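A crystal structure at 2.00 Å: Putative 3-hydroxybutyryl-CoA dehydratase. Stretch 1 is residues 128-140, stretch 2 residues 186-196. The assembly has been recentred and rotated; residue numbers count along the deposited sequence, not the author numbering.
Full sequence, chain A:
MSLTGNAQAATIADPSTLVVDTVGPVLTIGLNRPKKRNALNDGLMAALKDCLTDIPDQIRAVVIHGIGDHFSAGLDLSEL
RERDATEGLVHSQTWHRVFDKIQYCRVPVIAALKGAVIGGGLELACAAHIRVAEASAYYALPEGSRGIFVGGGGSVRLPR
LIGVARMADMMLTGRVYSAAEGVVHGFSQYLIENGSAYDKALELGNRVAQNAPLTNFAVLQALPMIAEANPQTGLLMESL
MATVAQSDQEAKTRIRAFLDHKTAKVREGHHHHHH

Stretch 1 128-140: AHIRVAEASAYYA
Stretch 2 186-196: GFSQYLIENGS

Two parallel strands of one chain lie side by side, paired through Val-132/Tyr-190 (CA to CA 4.7 Å) and Ala-133/Leu-191 (CA to CA 4.8 Å), their axes 4.6 Å apart at closest and 27° apart in direction. The extended backbones of these central pairs, phi/psi -121/126 at Val-132, -113/121 at Ala-133, -127/147 at Tyr-190 and -121/131 at Leu-191, let the amides alternate: Tyr-190 N donates to Arg-131 O at 3.3 Å, Ala-133 N to Tyr-190 O at 3.0 Å, and Ile-192 N to Ala-133 O at 2.7 Å. The last acceptor also receives a CA-H contact, Leu-191 CA to Ala-133 O at 3.2 Å.

Before the ladder, on the N-terminal side of both strands, a side chain substitutes for backbone. Gln-189, at phi/psi -85/-19 and with chi1 m, chi2 104° and chi3 -40°, uses both ends of its amide: Gln-189 OE1 accepts from Arg-131 N at 2.8 Å, while Gln-189 NE2 donates to His-129 O at 3.1 Å. Glutamine suits the place because one group carries both acceptor and donor. Gln-189 N makes a weak 3.3 Å bond to Arg-131 O, which thus serves two amides.

Arg-131 is buried, and its NE and NH2 find carbonyl acceptors. With chi1 m, chi2 t, chi3 m and chi4 -73°, Arg-131 NE reaches Phe-187 O at 2.8 Å in a weak, bent bond at the guanidinium edge, and Arg-131 NH2 donates to Ala-128 O at 2.8 Å within its own stretch.

Ser-188, chi1 p, reaches forward with OG to donate to Tyr-190 O at 2.9 Å, so that carbonyl has a second donor besides Ala-133 N. A water donates to Ser-188 OG at 2.7 Å and lies 2.8 Å from Tyr-139 OH, so it bridges the two hydroxyls.

Tyr-139 and Phe-187, both buried, both chi1 m and pointing toward the opposing stretch, form an offset stack with centroids 4.5 Å apart and planes at 21°; Phe-187 CB also sits over the Tyr-139 face, 3.8 Å from the ring centroid. The tyrosine can thus stack by its ring while its hydroxyl meets the water.

Val-132 (chi1 t), Tyr-190 and Ile-192 share a sheet face, with Val-132 CG1 3.8 Å from Tyr-190 CB and 4.2 Å from Ile-192 CG1. Ile-130 CG2 meets the edge of the Tyr-190 ring, 3.7 Å from Tyr-190 CE2. Ala-133 and Leu-191 occupy the other face, where Ala-133 CB lies 3.7 Å from Ser-188 OG.

A type I turn runs from Glu-134 to Ala-137, closed by Ala-137 N to Glu-134 O at 3.1 Å. In all, 802 Å² is buried.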

# COMPACT_ATOMS: atom_id res chain seq x y z
N ALA A 128 -16.13 -6.71 12.36
CA ALA A 128 -17.48 -6.33 12.80
C ALA A 128 -17.54 -4.82 12.92
O ALA A 128 -16.51 -4.17 13.06
CB ALA A 128 -17.77 -6.94 14.10
N HIS A 129 -18.75 -4.27 12.85
CA HIS A 129 -18.95 -2.83 12.98
C HIS A 129 -18.99 -2.34 14.38
O HIS A 129 -18.53 -1.24 14.64
CB HIS A 129 -20.24 -2.42 12.26
CG HIS A 129 -20.27 -2.90 10.87
ND1 HIS A 129 -21.17 -3.82 10.42
CD2 HIS A 129 -19.40 -2.68 9.86
CE1 HIS A 129 -20.89 -4.12 9.16
NE2 HIS A 129 -19.82 -3.43 8.80
N ILE A 130 -19.60 -3.12 15.26
CA ILE A 130 -19.69 -2.82 16.72
C ILE A 130 -19.26 -4.07 17.49
O ILE A 130 -19.59 -5.18 17.12
CB ILE A 130 -21.12 -2.49 17.07
CG1 ILE A 130 -21.58 -1.23 16.31
CG2 ILE A 130 -21.40 -2.38 18.63
CD1 ILE A 130 -23.09 -1.03 16.43
N ARG A 131 -18.56 -3.87 18.58
CA ARG A 131 -18.15 -4.99 19.43
C ARG A 131 -18.71 -4.62 20.79
O ARG A 131 -18.67 -3.42 21.19
CB ARG A 131 -16.59 -5.10 19.45
CG ARG A 131 -15.92 -5.71 18.20
CD ARG A 131 -14.46 -5.22 17.98
NE ARG A 131 -14.50 -3.77 17.72
CZ ARG A 131 -14.94 -3.23 16.58
NH1 ARG A 131 -15.05 -1.88 16.45
NH2 ARG A 131 -15.27 -4.01 15.53
N VAL A 132 -19.23 -5.64 21.50
CA VAL A 132 -19.65 -5.52 22.88
C VAL A 132 -18.81 -6.55 23.63
O VAL A 132 -18.77 -7.75 23.22
CB VAL A 132 -21.14 -5.85 23.09
CG1 VAL A 132 -21.52 -5.50 24.49
CG2 VAL A 132 -22.01 -5.08 22.14
N ALA A 133 -18.12 -6.08 24.66
CA ALA A 133 -17.23 -6.92 25.44
C ALA A 133 -17.77 -7.12 26.86
O ALA A 133 -18.03 -6.13 27.57
CB ALA A 133 -15.81 -6.37 25.45
N GLU A 134 -18.00 -8.40 27.22
CA GLU A 134 -18.15 -8.87 28.62
C GLU A 134 -16.86 -8.73 29.44
O GLU A 134 -15.77 -8.70 28.85
CB GLU A 134 -18.44 -10.39 28.61
CG GLU A 134 -19.81 -10.71 28.79
CD GLU A 134 -20.13 -12.17 28.59
OE1 GLU A 134 -19.56 -13.09 29.24
OE2 GLU A 134 -21.05 -12.35 27.80
N ALA A 135 -16.93 -8.74 30.79
CA ALA A 135 -15.72 -8.57 31.57
C ALA A 135 -14.60 -9.58 31.25
O ALA A 135 -13.43 -9.25 31.38
CB ALA A 135 -16.03 -8.61 33.04
N SER A 136 -14.96 -10.81 30.85
CA SER A 136 -13.97 -11.90 30.69
C SER A 136 -13.18 -11.78 29.36
O SER A 136 -12.18 -12.49 29.16
CB SER A 136 -14.68 -13.25 30.72
OG SER A 136 -15.55 -13.30 29.57
N ALA A 137 -13.60 -10.89 28.47
CA ALA A 137 -13.00 -10.85 27.11
C ALA A 137 -11.58 -10.38 27.31
O ALA A 137 -11.31 -9.50 28.17
CB ALA A 137 -13.80 -9.91 26.20
N TYR A 138 -10.65 -10.96 26.56
CA TYR A 138 -9.27 -10.48 26.61
C TYR A 138 -8.65 -10.60 25.23
O TYR A 138 -9.03 -11.49 24.46
CB TYR A 138 -8.43 -11.22 27.67
CG TYR A 138 -8.33 -12.72 27.47
CD1 TYR A 138 -7.28 -13.27 26.78
CD2 TYR A 138 -9.30 -13.59 27.99
CE1 TYR A 138 -7.17 -14.63 26.59
CE2 TYR A 138 -9.19 -15.00 27.84
CZ TYR A 138 -8.11 -15.49 27.12
OH TYR A 138 -7.94 -16.83 26.91
N TYR A 139 -7.72 -9.70 24.93
CA TYR A 139 -7.26 -9.44 23.56
C TYR A 139 -5.76 -9.65 23.47
O TYR A 139 -4.99 -9.28 24.42
CB TYR A 139 -7.49 -8.00 23.19
CG TYR A 139 -8.92 -7.55 23.36
CD1 TYR A 139 -9.90 -7.94 22.42
CD2 TYR A 139 -9.30 -6.78 24.46
CE1 TYR A 139 -11.20 -7.56 22.57
CE2 TYR A 139 -10.65 -6.38 24.64
CZ TYR A 139 -11.58 -6.76 23.66
OH TYR A 139 -12.89 -6.40 23.77
N ALA A 140 -5.34 -10.29 22.38
CA ALA A 140 -3.94 -10.52 22.16
C ALA A 140 -3.67 -10.91 20.73
O ALA A 140 -4.57 -11.45 20.02
CB ALA A 140 -3.41 -11.63 23.08
N GLY A 186 -9.94 1.17 22.60
CA GLY A 186 -10.65 1.17 21.33
C GLY A 186 -11.06 -0.20 20.81
O GLY A 186 -11.56 -0.29 19.71
N PHE A 187 -10.86 -1.26 21.59
CA PHE A 187 -11.17 -2.57 21.13
C PHE A 187 -12.66 -2.78 20.97
O PHE A 187 -13.09 -3.53 20.08
CB PHE A 187 -10.60 -3.64 22.05
CG PHE A 187 -9.08 -3.73 22.01
CD1 PHE A 187 -8.46 -4.71 21.25
CD2 PHE A 187 -8.29 -2.84 22.71
CE1 PHE A 187 -7.07 -4.85 21.22
CE2 PHE A 187 -6.92 -2.96 22.71
CZ PHE A 187 -6.30 -3.94 21.92
N SER A 188 -13.45 -2.16 21.86
CA SER A 188 -14.89 -2.31 21.78
C SER A 188 -15.57 -0.99 22.04
O SER A 188 -15.09 -0.15 22.82
CB SER A 188 -15.40 -3.36 22.77
OG SER A 188 -15.29 -2.93 24.17
N GLN A 189 -16.74 -0.79 21.48
CA GLN A 189 -17.45 0.40 21.80
C GLN A 189 -18.24 0.21 23.06
O GLN A 189 -18.61 1.14 23.69
CB GLN A 189 -18.39 0.78 20.69
CG GLN A 189 -17.71 1.05 19.44
CD GLN A 189 -17.85 -0.05 18.49
OE1 GLN A 189 -17.78 -1.19 18.86
NE2 GLN A 189 -18.06 0.28 17.26
N TYR A 190 -18.49 -1.03 23.42
CA TYR A 190 -19.23 -1.24 24.66
C TYR A 190 -18.51 -2.19 25.64
O TYR A 190 -17.93 -3.16 25.22
CB TYR A 190 -20.61 -1.86 24.37
CG TYR A 190 -21.54 -0.97 23.56
CD1 TYR A 190 -22.46 -0.13 24.22
CD2 TYR A 190 -21.52 -0.97 22.16
CE1 TYR A 190 -23.32 0.70 23.49
CE2 TYR A 190 -22.40 -0.13 21.43
CZ TYR A 190 -23.25 0.70 22.10
OH TYR A 190 -24.08 1.55 21.39
N LEU A 191 -18.67 -1.96 26.94
CA LEU A 191 -18.33 -2.97 27.90
C LEU A 191 -19.57 -3.32 28.72
O LEU A 191 -20.26 -2.43 29.22
CB LEU A 191 -17.21 -2.47 28.82
CG LEU A 191 -16.81 -3.28 30.07
CD1 LEU A 191 -16.02 -4.56 29.71
CD2 LEU A 191 -15.92 -2.35 30.86
N ILE A 192 -19.85 -4.60 28.85
CA ILE A 192 -20.86 -5.08 29.78
C ILE A 192 -20.14 -5.72 30.96
O ILE A 192 -19.56 -6.79 30.84
CB ILE A 192 -21.82 -6.05 29.09
CG1 ILE A 192 -22.94 -5.27 28.43
CG2 ILE A 192 -22.43 -7.07 30.11
CD1 ILE A 192 -24.16 -5.01 29.31
N GLU A 193 -20.18 -5.03 32.10
CA GLU A 193 -19.46 -5.52 33.30
C GLU A 193 -20.20 -6.69 33.98
O GLU A 193 -19.55 -7.61 34.53
CB GLU A 193 -19.21 -4.38 34.32
CG GLU A 193 -18.08 -3.41 33.90
CD GLU A 193 -18.51 -1.95 34.02
OE1 GLU A 193 -18.68 -1.47 35.16
OE2 GLU A 193 -18.70 -1.28 32.96
N ASN A 194 -21.53 -6.63 33.95
CA ASN A 194 -22.35 -7.71 34.50
C ASN A 194 -23.43 -8.21 33.54
O ASN A 194 -24.19 -7.42 32.96
CB ASN A 194 -22.96 -7.31 35.86
CG ASN A 194 -21.92 -7.31 36.99
OD1 ASN A 194 -21.84 -8.26 37.80
ND2 ASN A 194 -21.11 -6.25 37.06
N GLY A 195 -23.52 -9.53 33.42
CA GLY A 195 -24.37 -10.12 32.42
C GLY A 195 -23.63 -10.15 31.08
O GLY A 195 -22.37 -10.06 31.00
N SER A 196 -24.42 -10.26 30.03
CA SER A 196 -23.94 -10.98 28.92
C SER A 196 -23.81 -10.13 27.62
O SER A 196 -24.70 -9.34 27.26
CB SER A 196 -24.73 -12.30 28.79
OG SER A 196 -25.56 -12.30 27.65
O HOH W 1 -13.18 -4.08 25.39